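Local coordinates for periplasmic divalent cation tolerance protein CutA (Pyrococcus horikoshii, PDB 1UKU), which binds copper, takes part in resistance toward heavy metals and forms a homotrimer that assembles further, reversibly, when heavy metals bind, at the interface of chains A and B. Numbering follows the deposited sequence. Chains: chain A/B, periplasmic divalent cation tolerance protein CutA.

Contact 1: the interface of chains A and B. Residues chain A 18-19, 22, 29-30, 32; chain B 36, 38-39.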
ATOM      1  N   VAL A  18      -6.203   5.488 -15.927  1.00  8.30           N
ATOM      2  CA  VAL A  18      -4.743   5.436 -15.793  1.00  9.50           C
ATOM      3  C   VAL A  18      -4.030   5.700 -17.109  1.00  8.83           C
ATOM      4  O   VAL A  18      -3.023   6.438 -17.146  1.00  8.81           O
ATOM      5  CB  VAL A  18      -4.299   4.100 -15.183  1.00 10.93           C
ATOM      6  CG1 VAL A  18      -2.841   3.761 -15.458  1.00 14.42           C
ATOM      7  CG2 VAL A  18      -4.617   4.110 -13.692  1.00 11.79           C
ATOM      8  N   LYS A  19      -4.561   5.144 -18.180  1.00  9.35           N
ATOM      9  CA  LYS A  19      -3.951   5.374 -19.490  1.00  9.80           C
ATOM     10  C   LYS A  19      -4.108   6.867 -19.891  1.00  9.86           C
ATOM     11  O   LYS A  19      -3.178   7.440 -20.452  1.00  9.81           O
ATOM     12  CB  LYS A  19      -4.516   4.435 -20.566  1.00 10.46           C
ATOM     13  CG  LYS A  19      -4.135   2.984 -20.378  1.00 12.10           C
ATOM     14  CD  LYS A  19      -4.652   2.065 -21.479  1.00 16.79           C
ATOM     15  CE  LYS A  19      -4.253   0.624 -21.214  1.00 18.32           C
ATOM     16  NZ  LYS A  19      -4.744  -0.293 -22.284  1.00 22.16           N
ATOM     17  N   LEU A  22      -1.463   8.733 -17.968  1.00  8.57           N
ATOM     18  CA  LEU A  22      -0.157   8.512 -18.590  1.00  8.90           C
ATOM     19  C   LEU A  22      -0.025   9.374 -19.850  1.00  9.77           C
ATOM     20  O   LEU A  22       0.992  10.030 -20.050  1.00 10.66           O
ATOM     21  CB  LEU A  22       0.072   7.031 -18.917  1.00  9.32           C
ATOM     22  CG  LEU A  22       0.397   6.171 -17.684  1.00  7.97           C
ATOM     23  CD1 LEU A  22       0.160   4.701 -17.980  1.00  9.03           C
ATOM     24  CD2 LEU A  22       1.824   6.376 -17.225  1.00  8.60           C
ATOM     25  N   CYS A  29       3.741   5.969 -13.603  1.00  9.63           N
ATOM     26  CA  CYS A  29       3.305   4.586 -13.640  1.00 11.39           C
ATOM     27  C   CYS A  29       2.182   4.356 -12.668  1.00  8.15           C
ATOM     28  O   CYS A  29       1.912   5.162 -11.777  1.00  8.31           O
ATOM     29  CB  CYS A  29       4.461   3.683 -13.347  1.00 13.30           C
ATOM     30  SG  CYS A  29       5.027   3.916 -11.756  1.00 22.81           S
ATOM     31  N   ALA A  30       1.477   3.254 -12.906  1.00  8.36           N
ATOM     32  CA  ALA A  30       0.367   2.789 -12.096  1.00  7.34           C
ATOM     33  C   ALA A  30       0.509   1.283 -11.840  1.00  6.34           C
ATOM     34  O   ALA A  30       0.989   0.557 -12.699  1.00  7.06           O
ATOM     35  CB  ALA A  30      -0.908   3.092 -12.757  1.00  7.70           C
ATOM     36  N   LEU A  32      -2.095  -1.714 -10.589  1.00  5.39           N
ATOM     37  CA  LEU A  32      -3.524  -1.986 -10.393  1.00  6.48           C
ATOM     38  C   LEU A  32      -3.707  -3.385  -9.875  1.00  5.09           C
ATOM     39  O   LEU A  32      -3.141  -4.319 -10.410  1.00  6.44           O
ATOM     40  CB  LEU A  32      -4.299  -1.855 -11.695  1.00  7.07           C
ATOM     41  CG  LEU A  32      -4.598  -0.419 -12.176  1.00  9.35           C
ATOM     42  CD1 LEU A  32      -3.412   0.532 -12.192  1.00 13.69           C
ATOM     43  CD2 LEU A  32      -5.289  -0.475 -13.535  1.00  8.41           C
TER
ATOM     44  N   ARG B  36      -1.000  -5.452 -12.001  1.00  5.63           N
ATOM     45  CA  ARG B  36      -0.737  -5.091 -13.392  1.00  6.17           C
ATOM     46  C   ARG B  36      -0.192  -3.679 -13.418  1.00  6.01           C
ATOM     47  O   ARG B  36      -0.791  -2.721 -12.875  1.00  7.24           O
ATOM     48  CB  ARG B  36      -2.015  -5.207 -14.219  1.00  7.07           C
ATOM     49  CG  ARG B  36      -2.421  -6.673 -14.376  1.00  9.29           C
ATOM     50  CD  ARG B  36      -3.787  -6.862 -14.920  1.00 11.85           C
ATOM     51  NE  ARG B  36      -3.979  -8.231 -15.383  1.00 14.94           N
ATOM     52  CZ  ARG B  36      -4.377  -9.251 -14.637  1.00 19.31           C
ATOM     53  NH1 ARG B  36      -4.642  -9.106 -13.339  1.00 21.49           N
ATOM     54  NH2 ARG B  36      -4.517 -10.452 -15.213  1.00 21.15           N
ATOM     55  N   PHE B  38       1.237  -0.283 -15.518  1.00  6.37           N
ATOM     56  CA  PHE B  38       1.100   0.506 -16.717  1.00  7.05           C
ATOM     57  C   PHE B  38       2.059   1.661 -16.647  1.00  6.96           C
ATOM     58  O   PHE B  38       2.154   2.349 -15.628  1.00  8.32           O
ATOM     59  CB  PHE B  38      -0.321   1.017 -16.875  1.00  6.69           C
ATOM     60  CG  PHE B  38      -1.329  -0.069 -17.017  1.00  8.15           C
ATOM     61  CD1 PHE B  38      -1.824  -0.725 -15.906  1.00  6.99           C
ATOM     62  CD2 PHE B  38      -1.768  -0.448 -18.260  1.00 10.49           C
ATOM     63  CE1 PHE B  38      -2.712  -1.756 -16.031  1.00  9.20           C
ATOM     64  CE2 PHE B  38      -2.688  -1.496 -18.389  1.00 10.33           C
ATOM     65  CZ  PHE B  38      -3.146  -2.134 -17.259  1.00 11.60           C
ATOM     66  N   TYR B  39       2.827   1.863 -17.719  1.00  8.72           N
ATOM     67  CA  TYR B  39       3.837   2.909 -17.722  1.00 10.30           C
ATOM     68  C   TYR B  39       4.242   3.165 -19.172  1.00 10.91           C
ATOM     69  O   TYR B  39       3.761   2.503 -20.075  1.00 11.24           O
ATOM     70  CB  TYR B  39       5.030   2.523 -16.850  1.00 10.48           C
ATOM     71  CG  TYR B  39       5.616   1.189 -17.217  1.00 11.86           C
ATOM     72  CD1 TYR B  39       5.174   0.040 -16.606  1.00 13.85           C
ATOM     73  CD2 TYR B  39       6.589   1.078 -18.212  1.00 12.20           C
ATOM     74  CE1 TYR B  39       5.677  -1.189 -16.956  1.00 14.90           C
ATOM     75  CE2 TYR B  39       7.108  -0.147 -18.562  1.00 13.96           C
ATOM     76  CZ  TYR B  39       6.629  -1.272 -17.938  1.00 14.77           C
ATOM     77  OH  TYR B  39       7.138  -2.513 -18.279  1.00 19.00           O
TER
HETATM   78  O   HOH W   1      -3.737  -7.385 -11.027  1.00 20.29           O
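B:Phe38 of one CutA subunit lies against helix 11-23 of the next, where strands 29-41 of the two chains pair antiparallel and extend a sheet across the subunit boundary of the homotrimer. No other residue here loses as much surface to the partner. With CG beside the backbone N and anti to the carbonyl carbon (chi1 -62°), the phenyl group turns toward the helix, whose residues meet different parts of it. A:Leu22 crosses it at about a right angle and sets CD1 3.9 Å from CB of B:Phe38, while CG1 of A:Val18 touches the same methylene. The extended chain of A:Lys19 reaches farther along the ring and brings its CE to 3.9 Å from CE2 of B:Phe38. On the other flank of the ring, CD2 of A:Leu32 stands above the rim, 3.8 Å from CE1 of B:Phe38, on the same side as the lysine. A:Leu32 thus contributes both a side-chain methyl and its backbone to the contact.

Two reciprocal pairs of backbone hydrogen bonds join the strands. A:Ala30 N donates to B:Phe38 O at 2.9 Å, and B:Phe38 N returns a bond to A:Ala30 O. A:Leu32 and B:Arg36 exchange bonds in the same way, with A:Leu32 N 2.8 Å from B:Arg36 O. Beyond A:Ala30 the pairing runs on to A:Cys29 and B:Tyr39, whose CB atoms meet at 3.7 Å.

Contact 2: the interface of chains A and B. Residues chain A 11, 15, 32; chain B 35-36, 38.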
ATOM      1  N   TRP A  11     -11.998  -2.862 -13.902  1.00 10.46           N
ATOM      2  CA  TRP A  11     -10.795  -2.752 -14.654  1.00  9.69           C
ATOM      3  C   TRP A  11     -10.922  -1.799 -15.809  1.00  9.40           C
ATOM      4  O   TRP A  11      -9.936  -1.127 -16.151  1.00  9.56           O
ATOM      5  CB  TRP A  11     -10.425  -4.151 -15.185  1.00  8.66           C
ATOM      6  CG  TRP A  11      -9.782  -5.014 -14.162  1.00  8.34           C
ATOM      7  CD1 TRP A  11     -10.373  -5.967 -13.410  1.00  9.11           C
ATOM      8  CD2 TRP A  11      -8.433  -4.928 -13.729  1.00  9.25           C
ATOM      9  NE1 TRP A  11      -9.463  -6.521 -12.552  1.00 10.32           N
ATOM     10  CE2 TRP A  11      -8.259  -5.874 -12.718  1.00  9.57           C
ATOM     11  CE3 TRP A  11      -7.339  -4.138 -14.114  1.00  9.94           C
ATOM     12  CZ2 TRP A  11      -7.021  -6.061 -12.085  1.00  9.10           C
ATOM     13  CZ3 TRP A  11      -6.131  -4.327 -13.500  1.00 10.22           C
ATOM     14  CH2 TRP A  11      -5.979  -5.263 -12.494  1.00  9.19           C
ATOM     15  N   GLU A  15      -8.322   1.191 -16.017  1.00  8.02           N
ATOM     16  CA  GLU A  15      -7.344   1.248 -17.105  1.00  9.14           C
ATOM     17  C   GLU A  15      -7.550   2.490 -17.964  1.00  9.51           C
ATOM     18  O   GLU A  15      -6.572   3.124 -18.355  1.00 10.69           O
ATOM     19  CB  GLU A  15      -7.442  -0.014 -17.980  1.00  9.96           C
ATOM     20  CG  GLU A  15      -6.835  -1.239 -17.323  1.00 12.09           C
ATOM     21  CD  GLU A  15      -6.665  -2.400 -18.269  1.00 14.77           C
ATOM     22  OE1 GLU A  15      -6.621  -3.546 -17.763  1.00 20.68           O
ATOM     23  OE2 GLU A  15      -6.499  -2.158 -19.474  1.00 19.39           O
ATOM     24  N   LEU A  32      -2.095  -1.714 -10.589  1.00  5.39           N
ATOM     25  CA  LEU A  32      -3.524  -1.986 -10.393  1.00  6.48           C
ATOM     26  C   LEU A  32      -3.707  -3.385  -9.875  1.00  5.09           C
ATOM     27  O   LEU A  32      -3.141  -4.319 -10.410  1.00  6.44           O
ATOM     28  CB  LEU A  32      -4.299  -1.855 -11.695  1.00  7.07           C
ATOM     29  CG  LEU A  32      -4.598  -0.419 -12.176  1.00  9.35           C
ATOM     30  CD1 LEU A  32      -3.412   0.532 -12.192  1.00 13.69           C
ATOM     31  CD2 LEU A  32      -5.289  -0.475 -13.535  1.00  8.41           C
TER
ATOM     32  N   HIS B  35       0.134  -7.596  -9.323  1.00  5.42           N
ATOM     33  CA  HIS B  35      -0.577  -6.439  -9.859  1.00  5.62           C
ATOM     34  C   HIS B  35      -0.262  -6.315 -11.333  1.00  5.70           C
ATOM     35  O   HIS B  35       0.618  -7.009 -11.850  1.00  6.62           O
ATOM     36  CB  HIS B  35      -0.241  -5.142  -9.108  1.00  6.50           C
ATOM     37  CG  HIS B  35       1.184  -4.713  -9.247  1.00  5.63           C
ATOM     38  ND1 HIS B  35       2.048  -4.618  -8.178  1.00  6.80           N
ATOM     39  CD2 HIS B  35       1.887  -4.316 -10.337  1.00  5.66           C
ATOM     40  CE1 HIS B  35       3.241  -4.247  -8.622  1.00  6.59           C
ATOM     41  NE2 HIS B  35       3.164  -4.027  -9.922  1.00  6.47           N
ATOM     42  N   ARG B  36      -1.000  -5.452 -12.001  1.00  5.63           N
ATOM     43  CA  ARG B  36      -0.737  -5.091 -13.392  1.00  6.17           C
ATOM     44  C   ARG B  36      -0.192  -3.679 -13.418  1.00  6.01           C
ATOM     45  O   ARG B  36      -0.791  -2.721 -12.875  1.00  7.24           O
ATOM     46  CB  ARG B  36      -2.015  -5.207 -14.219  1.00  7.07           C
ATOM     47  CG  ARG B  36      -2.421  -6.673 -14.376  1.00  9.29           C
ATOM     48  CD  ARG B  36      -3.787  -6.862 -14.920  1.00 11.85           C
ATOM     49  NE  ARG B  36      -3.979  -8.231 -15.383  1.00 14.94           N
ATOM     50  CZ  ARG B  36      -4.377  -9.251 -14.637  1.00 19.31           C
ATOM     51  NH1 ARG B  36      -4.642  -9.106 -13.339  1.00 21.49           N
ATOM     52  NH2 ARG B  36      -4.517 -10.452 -15.213  1.00 21.15           N
ATOM     53  N   PHE B  38       1.237  -0.283 -15.518  1.00  6.37           N
ATOM     54  CA  PHE B  38       1.100   0.506 -16.717  1.00  7.05           C
ATOM     55  C   PHE B  38       2.059   1.661 -16.647  1.00  6.96           C
ATOM     56  O   PHE B  38       2.154   2.349 -15.628  1.00  8.32           O
ATOM     57  CB  PHE B  38      -0.321   1.017 -16.875  1.00  6.69           C
ATOM     58  CG  PHE B  38      -1.329  -0.069 -17.017  1.00  8.15           C
ATOM     59  CD1 PHE B  38      -1.824  -0.725 -15.906  1.00  6.99           C
ATOM     60  CD2 PHE B  38      -1.768  -0.448 -18.260  1.00 10.49           C
ATOM     61  CE1 PHE B  38      -2.712  -1.756 -16.031  1.00  9.20           C
ATOM     62  CE2 PHE B  38      -2.688  -1.496 -18.389  1.00 10.33           C
ATOM     63  CZ  PHE B  38      -3.146  -2.134 -17.259  1.00 11.60           C
TER
HETATM   64  O   HOH W   2      -3.737  -7.385 -11.027  1.00 20.29           O
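A:Trp11 and B:Arg36 make the close packing at this part of the CutA trimer interface, where the start of helix 11-23 faces strand 29-41 of the neighbour. With CG beside the backbone N and anti to the carbonyl carbon (chi1 -79°), A:Trp11 carries its indole toward the arginine. CD of B:Arg36 comes from one side of the indole plane, above the outer rim of the six-membered ring rather than over its centre, 3.6 Å from CH2 of A:Trp11 and almost as near CZ3. The arginine crosses the tryptophan at about a right angle, its guanidinium plane turned 76° from the indole, so the contact rests on the aliphatic CD rather than on a stack.

One helical turn on, A:Glu15 meets the tip of the B:Phe38 ring, with CD of its carboxylate 3.7 Å from CZ. The carboxylate and ring planes are 46° apart. A:Glu15 OE1 stays 5.9 Å from B:Arg36 NE, and any attraction between the probably opposite charges would act without direct contact.

The polar side is looser and hydrated. The guanidinium group is linked to the neighbouring backbone through water: NH1 of B:Arg36 lies 3.0 Å from water 2, which in turn lies 3.2 Å from the carbonyl O of A:Leu32.

Contact 3: the interface of chains A and B. Residues chain A 3, 83-84, 86; chain B 82-84.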
ATOM      1  N   ILE A   3       3.170   8.874  -3.844  1.00  7.07           N
ATOM      2  CA  ILE A   3       2.195   7.877  -4.236  1.00  7.68           C
ATOM      3  C   ILE A   3       0.828   8.498  -4.114  1.00  7.53           C
ATOM      4  O   ILE A   3       0.549   9.246  -3.187  1.00  6.74           O
ATOM      5  CB  ILE A   3       2.282   6.648  -3.285  1.00  8.97           C
ATOM      6  CG1 ILE A   3       3.659   5.987  -3.402  1.00 12.86           C
ATOM      7  CG2 ILE A   3       1.130   5.687  -3.507  1.00 11.74           C
ATOM      8  CD1 ILE A   3       4.053   5.629  -4.685  1.00 15.64           C
ATOM      9  N   ILE A  83       0.281   9.954  -0.408  1.00  6.70           N
ATOM     10  CA  ILE A  83       1.271   9.578   0.587  1.00  8.49           C
ATOM     11  C   ILE A  83       2.653   9.921   0.053  1.00  7.55           C
ATOM     12  O   ILE A  83       3.061   9.459  -0.992  1.00  7.49           O
ATOM     13  CB  ILE A  83       1.149   8.084   0.981  1.00  9.20           C
ATOM     14  CG1 ILE A  83      -0.202   7.813   1.695  1.00 11.76           C
ATOM     15  CG2 ILE A  83       2.298   7.666   1.892  1.00  8.23           C
ATOM     16  CD1 ILE A  83      -0.688   6.372   1.610  1.00 14.67           C
ATOM     17  N   ASP A  84       3.360  10.759   0.802  1.00  7.65           N
ATOM     18  CA  ASP A  84       4.678  11.200   0.395  1.00  7.85           C
ATOM     19  C   ASP A  84       5.676  10.055   0.528  1.00  7.21           C
ATOM     20  O   ASP A  84       5.601   9.259   1.464  1.00  8.62           O
ATOM     21  CB  ASP A  84       5.155  12.379   1.242  1.00  7.88           C
ATOM     22  CG  ASP A  84       4.422  13.656   0.961  1.00 12.11           C
ATOM     23  OD1 ASP A  84       3.468  13.683   0.178  1.00 13.06           O
ATOM     24  OD2 ASP A  84       4.749  14.694   1.565  1.00 18.45           O
ATOM     25  N   ASP A  86       9.280   8.970   1.457  1.00  8.01           N
ATOM     26  CA  ASP A  86      10.358   9.494   2.287  1.00  8.61           C
ATOM     27  C   ASP A  86      11.740   9.309   1.683  1.00  9.19           C
ATOM     28  O   ASP A  86      12.607  10.092   1.944  1.00  9.77           O
ATOM     29  CB  ASP A  86      10.292   8.892   3.677  1.00  8.55           C
ATOM     30  CG  ASP A  86       9.021   9.271   4.363  1.00 11.29           C
ATOM     31  OD1 ASP A  86       8.096   8.468   4.434  1.00 10.63           O
ATOM     32  OD2 ASP A  86       8.835  10.447   4.769  1.00 13.49           O
TER
ATOM     33  N   ARG B  82      10.744   3.972  -0.022  1.00  7.05           N
ATOM     34  CA  ARG B  82      10.662   3.973   1.432  1.00  7.09           C
ATOM     35  C   ARG B  82       9.507   4.860   1.870  1.00  6.72           C
ATOM     36  O   ARG B  82       9.454   6.043   1.520  1.00  6.86           O
ATOM     37  CB  ARG B  82      11.957   4.502   2.055  1.00  8.22           C
ATOM     38  CG  ARG B  82      11.855   4.849   3.515  1.00  8.72           C
ATOM     39  CD  ARG B  82      13.146   5.277   4.108  1.00  8.60           C
ATOM     40  NE  ARG B  82      12.936   5.878   5.403  1.00 10.11           N
ATOM     41  CZ  ARG B  82      13.909   6.192   6.251  1.00 10.60           C
ATOM     42  NH1 ARG B  82      15.189   5.980   5.955  1.00 14.58           N
ATOM     43  NH2 ARG B  82      13.592   6.731   7.414  1.00 12.83           N
ATOM     44  N   ILE B  83       8.587   4.308   2.654  1.00  6.70           N
ATOM     45  CA  ILE B  83       7.547   5.061   3.336  1.00  8.49           C
ATOM     46  C   ILE B  83       7.673   4.821   4.833  1.00  7.55           C
ATOM     47  O   ILE B  83       7.616   3.703   5.302  1.00  7.49           O
ATOM     48  CB  ILE B  83       6.137   4.704   2.802  1.00  9.20           C
ATOM     49  CG1 ILE B  83       5.985   5.138   1.319  1.00 11.76           C
ATOM     50  CG2 ILE B  83       5.053   5.371   3.640  1.00  8.23           C
ATOM     51  CD1 ILE B  83       4.933   4.364   0.535  1.00 14.67           C
ATOM     52  N   ASP B  84       7.858   5.910   5.569  1.00  7.65           N
ATOM     53  CA  ASP B  84       8.031   5.825   7.005  1.00  7.85           C
ATOM     54  C   ASP B  84       6.708   5.458   7.669  1.00  7.21           C
ATOM     55  O   ASP B  84       5.644   5.908   7.245  1.00  8.62           O
ATOM     56  CB  ASP B  84       8.531   7.147   7.582  1.00  7.88           C
ATOM     57  CG  ASP B  84       9.954   7.459   7.229  1.00 12.11           C
ATOM     58  OD1 ASP B  84      10.593   6.731   6.463  1.00 13.06           O
ATOM     59  OD2 ASP B  84      10.482   8.494   7.675  1.00 18.45           O
TER
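A:Ile83 and B:Ile83 meet through their CG2 methyls, 4.0 Å apart, at the apolar centre of this part of the CutA trimer. The two side chains cross at about a right angle. In both copies CG2 stands anti to the backbone N (chi1 about -65°, measured to CG1), which directs the same branch of each isoleucine into the meeting. On the other branch, CG1 of B:Ile83 lies near the carbonyl O of A:Asp84, and A:Ile3 borders the group at longer range.

Farther out, A:Asp86 buries the most surface of this patch and grips the edge of strand 81-84 of chain B at two places. Its backbone N donates to B:Arg82 O at 2.9 Å, approaching nearly along the C=O axis although the bond is bent at the hydrogen, 131°. Its carboxylate receives the amide of B:Asp84, with N of that residue 2.8 Å from A:Asp86 OD1. This second bond is almost straight, and the N-H comes from above the carboxylate plane.

The same approach lays the carboxylates of A:Asp86 and B:Asp84 over each other, their planes 15° apart and their CG atoms separated by 3.5 Å. Such closeness would be costly if both were charged. B:Arg82 probably offsets part of that cost, forming a salt bridge with B:Asp84 from its own chain: OD1 of B:Asp84 lies in the guanidinium plane of B:Arg82, 2.7 Å from its NE, and is met nearly in line with its own C-O bond.

Contact 4: the interface of chains A and B. Residues chain A 1, 3, 56, 85, 88, 92; chain B 79, 81, 83.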
ATOM      1  N   MET A   1       9.186  12.408  -4.495  1.00  9.08           N
ATOM      2  CA  MET A   1       8.056  11.826  -5.254  1.00  8.04           C
ATOM      3  C   MET A   1       6.937  11.491  -4.287  1.00  8.11           C
ATOM      4  O   MET A   1       7.111  11.506  -3.068  1.00  7.90           O
ATOM      5  CB  MET A   1       8.508  10.579  -6.012  1.00  8.47           C
ATOM      6  CG  MET A   1       8.849   9.380  -5.171  1.00  8.74           C
ATOM      7  SD  MET A   1       9.080   7.857  -6.143  1.00  9.91           S
ATOM      8  CE  MET A   1       7.370   7.393  -6.468  1.00 10.08           C
ATOM      9  N   ILE A   3       3.170   8.874  -3.844  1.00  7.07           N
ATOM     10  CA  ILE A   3       2.195   7.877  -4.236  1.00  7.68           C
ATOM     11  C   ILE A   3       0.828   8.498  -4.114  1.00  7.53           C
ATOM     12  O   ILE A   3       0.549   9.246  -3.187  1.00  6.74           O
ATOM     13  CB  ILE A   3       2.282   6.648  -3.285  1.00  8.97           C
ATOM     14  CG1 ILE A   3       3.659   5.987  -3.402  1.00 12.86           C
ATOM     15  CG2 ILE A   3       1.130   5.687  -3.507  1.00 11.74           C
ATOM     16  CD1 ILE A   3       4.053   5.629  -4.685  1.00 15.64           C
ATOM     17  N   LYS A  56       2.291   6.740  -9.228  1.00  7.03           N
ATOM     18  CA  LYS A  56       3.584   7.305  -8.813  1.00  7.87           C
ATOM     19  C   LYS A  56       3.834   8.555  -9.630  1.00  6.82           C
ATOM     20  O   LYS A  56       3.758   8.532 -10.847  1.00  7.91           O
ATOM     21  CB  LYS A  56       4.706   6.273  -8.987  1.00  8.59           C
ATOM     22  CG  LYS A  56       4.398   4.923  -8.277  1.00 12.06           C
ATOM     23  CD  LYS A  56       5.324   3.752  -8.657  1.00 17.99           C
ATOM     24  CE  LYS A  56       4.564   2.426  -9.023  1.00 19.10           C
ATOM     25  NZ  LYS A  56       4.071   2.259 -10.495  1.00 17.61           N
ATOM     26  N   VAL A  85       6.623  10.005  -0.399  1.00  7.82           N
ATOM     27  CA  VAL A  85       7.684   9.004  -0.356  1.00  6.88           C
ATOM     28  C   VAL A  85       8.885   9.595   0.357  1.00  7.53           C
ATOM     29  O   VAL A  85       9.415  10.609  -0.044  1.00  7.86           O
ATOM     30  CB  VAL A  85       8.070   8.538  -1.750  1.00  6.71           C
ATOM     31  CG1 VAL A  85       9.328   7.679  -1.748  1.00  6.58           C
ATOM     32  CG2 VAL A  85       6.901   7.756  -2.399  1.00  7.63           C
ATOM     33  N   VAL A  88      13.755   7.245  -2.066  1.00  8.32           N
ATOM     34  CA  VAL A  88      13.691   6.347  -3.222  1.00  8.09           C
ATOM     35  C   VAL A  88      15.065   6.300  -3.858  1.00  9.83           C
ATOM     36  O   VAL A  88      15.846   7.261  -3.746  1.00 11.22           O
ATOM     37  CB  VAL A  88      12.579   6.819  -4.215  1.00  8.20           C
ATOM     38  CG1 VAL A  88      12.859   8.227  -4.649  1.00  9.11           C
ATOM     39  CG2 VAL A  88      12.410   5.890  -5.376  1.00  8.72           C
ATOM     40  N   TYR A  92      15.559   5.443 -10.183  1.00 10.75           N
ATOM     41  CA  TYR A  92      14.131   5.412 -10.382  1.00  9.96           C
ATOM     42  C   TYR A  92      13.534   6.824 -10.370  1.00  9.30           C
ATOM     43  O   TYR A  92      12.688   7.165 -11.199  1.00  9.06           O
ATOM     44  CB  TYR A  92      13.447   4.536  -9.334  1.00 10.47           C
ATOM     45  CG  TYR A  92      11.976   4.422  -9.597  1.00 10.76           C
ATOM     46  CD1 TYR A  92      11.502   3.536 -10.534  1.00 12.81           C
ATOM     47  CD2 TYR A  92      11.067   5.248  -8.952  1.00 12.54           C
ATOM     48  CE1 TYR A  92      10.141   3.445 -10.791  1.00 14.33           C
ATOM     49  CE2 TYR A  92       9.727   5.178  -9.221  1.00 15.60           C
ATOM     50  CZ  TYR A  92       9.276   4.259 -10.114  1.00 15.39           C
ATOM     51  OH  TYR A  92       7.917   4.185 -10.386  1.00 19.97           O
TER
ATOM     52  N   ALA B  79      12.017   0.164  -8.816  1.00  9.62           N
ATOM     53  CA  ALA B  79      11.444   1.077  -7.838  1.00  9.68           C
ATOM     54  C   ALA B  79      11.805   0.557  -6.447  1.00  8.96           C
ATOM     55  O   ALA B  79      11.486  -0.573  -6.089  1.00  9.28           O
ATOM     56  CB  ALA B  79       9.950   1.156  -7.984  1.00 11.23           C
ATOM     57  N   ILE B  81      11.136   2.099  -2.846  1.00  6.79           N
ATOM     58  CA  ILE B  81      10.362   3.216  -2.290  1.00  7.46           C
ATOM     59  C   ILE B  81      10.199   3.041  -0.790  1.00  7.42           C
ATOM     60  O   ILE B  81       9.586   2.083  -0.343  1.00  7.81           O
ATOM     61  CB  ILE B  81       9.003   3.267  -2.990  1.00  8.04           C
ATOM     62  CG1 ILE B  81       9.189   3.790  -4.434  1.00  8.30           C
ATOM     63  CG2 ILE B  81       8.009   4.138  -2.245  1.00 10.02           C
ATOM     64  CD1 ILE B  81       7.989   3.655  -5.377  1.00 12.05           C
ATOM     65  N   ILE B  83       8.587   4.308   2.654  1.00  6.70           N
ATOM     66  CA  ILE B  83       7.547   5.061   3.336  1.00  8.49           C
ATOM     67  C   ILE B  83       7.673   4.821   4.833  1.00  7.55           C
ATOM     68  O   ILE B  83       7.616   3.703   5.302  1.00  7.49           O
ATOM     69  CB  ILE B  83       6.137   4.704   2.802  1.00  9.20           C
ATOM     70  CG1 ILE B  83       5.985   5.138   1.319  1.00 11.76           C
ATOM     71  CG2 ILE B  83       5.053   5.371   3.640  1.00  8.23           C
ATOM     72  CD1 ILE B  83       4.933   4.364   0.535  1.00 14.67           C
TER
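B:Ile81 carries CG2 anti to its backbone N and CG1 beside that N (chi1 -73°), an arrangement that spreads its branches toward separate apolar groups of chain A. CG2 rests against both methyls of A:Val85, 3.8 Å from CG2 of that valine and equally near its CG1; the side chains cross at about a right angle. On the other branch, CG1 of B:Ile81 lies 4.0 Å from CG2 of A:Val88, here with the two side chains side by side and pointing the same way. The terminal CD1 of B:Ile81 reaches the thioether methyl CE of A:Met1 at 3.9 Å. A bend at chi3 of A:Met1 (-78°) turns that methyl toward the isoleucine. The aliphatic part of A:Lys56 and the side chain of A:Ile3 add more distant cover, the latter toward B:Ile83.

In A:Tyr92 the ring carbon CG stands anti to the backbone N (chi1 -176°), which turns one ring face to B:Ala79. The alanine methyl sits over that face in a CH-pi contact, CB being 3.8 Å from the ring centroid of A:Tyr92. It is displaced toward the rim, with CE1 of the tyrosine 3.6 Å from CB of B:Ala79.

In the fold, strand 81-84 of chain B runs antiparallel to the short strand 87-88 of chain A at A:Val88, while helix 90-99 supplies the tyrosine and strands 2-8 and 44-57 bring A:Ile3 and A:Lys56 to the same apolar surface.

The four contacts form two neighbouring pairs. Contact 1 and contact 2 have C-alpha centres about 6 Å apart and share A:Leu32, B:Arg36 and B:Phe38; contact 3 and contact 4 are equally close and share A:Ile3 and B:Ile83. Between the pairs the C-alpha centres are about 15 to 21 Å apart. The first pair uses strand 29-41 of both chains and helix 11-23 of chain A; strand 81-84 of chain B runs through the second, joined in contact 3 by the same strand of chain A. Two separate regions of each subunit thus hold one neighbour, which would help fix subunit orientation in the homotrimer.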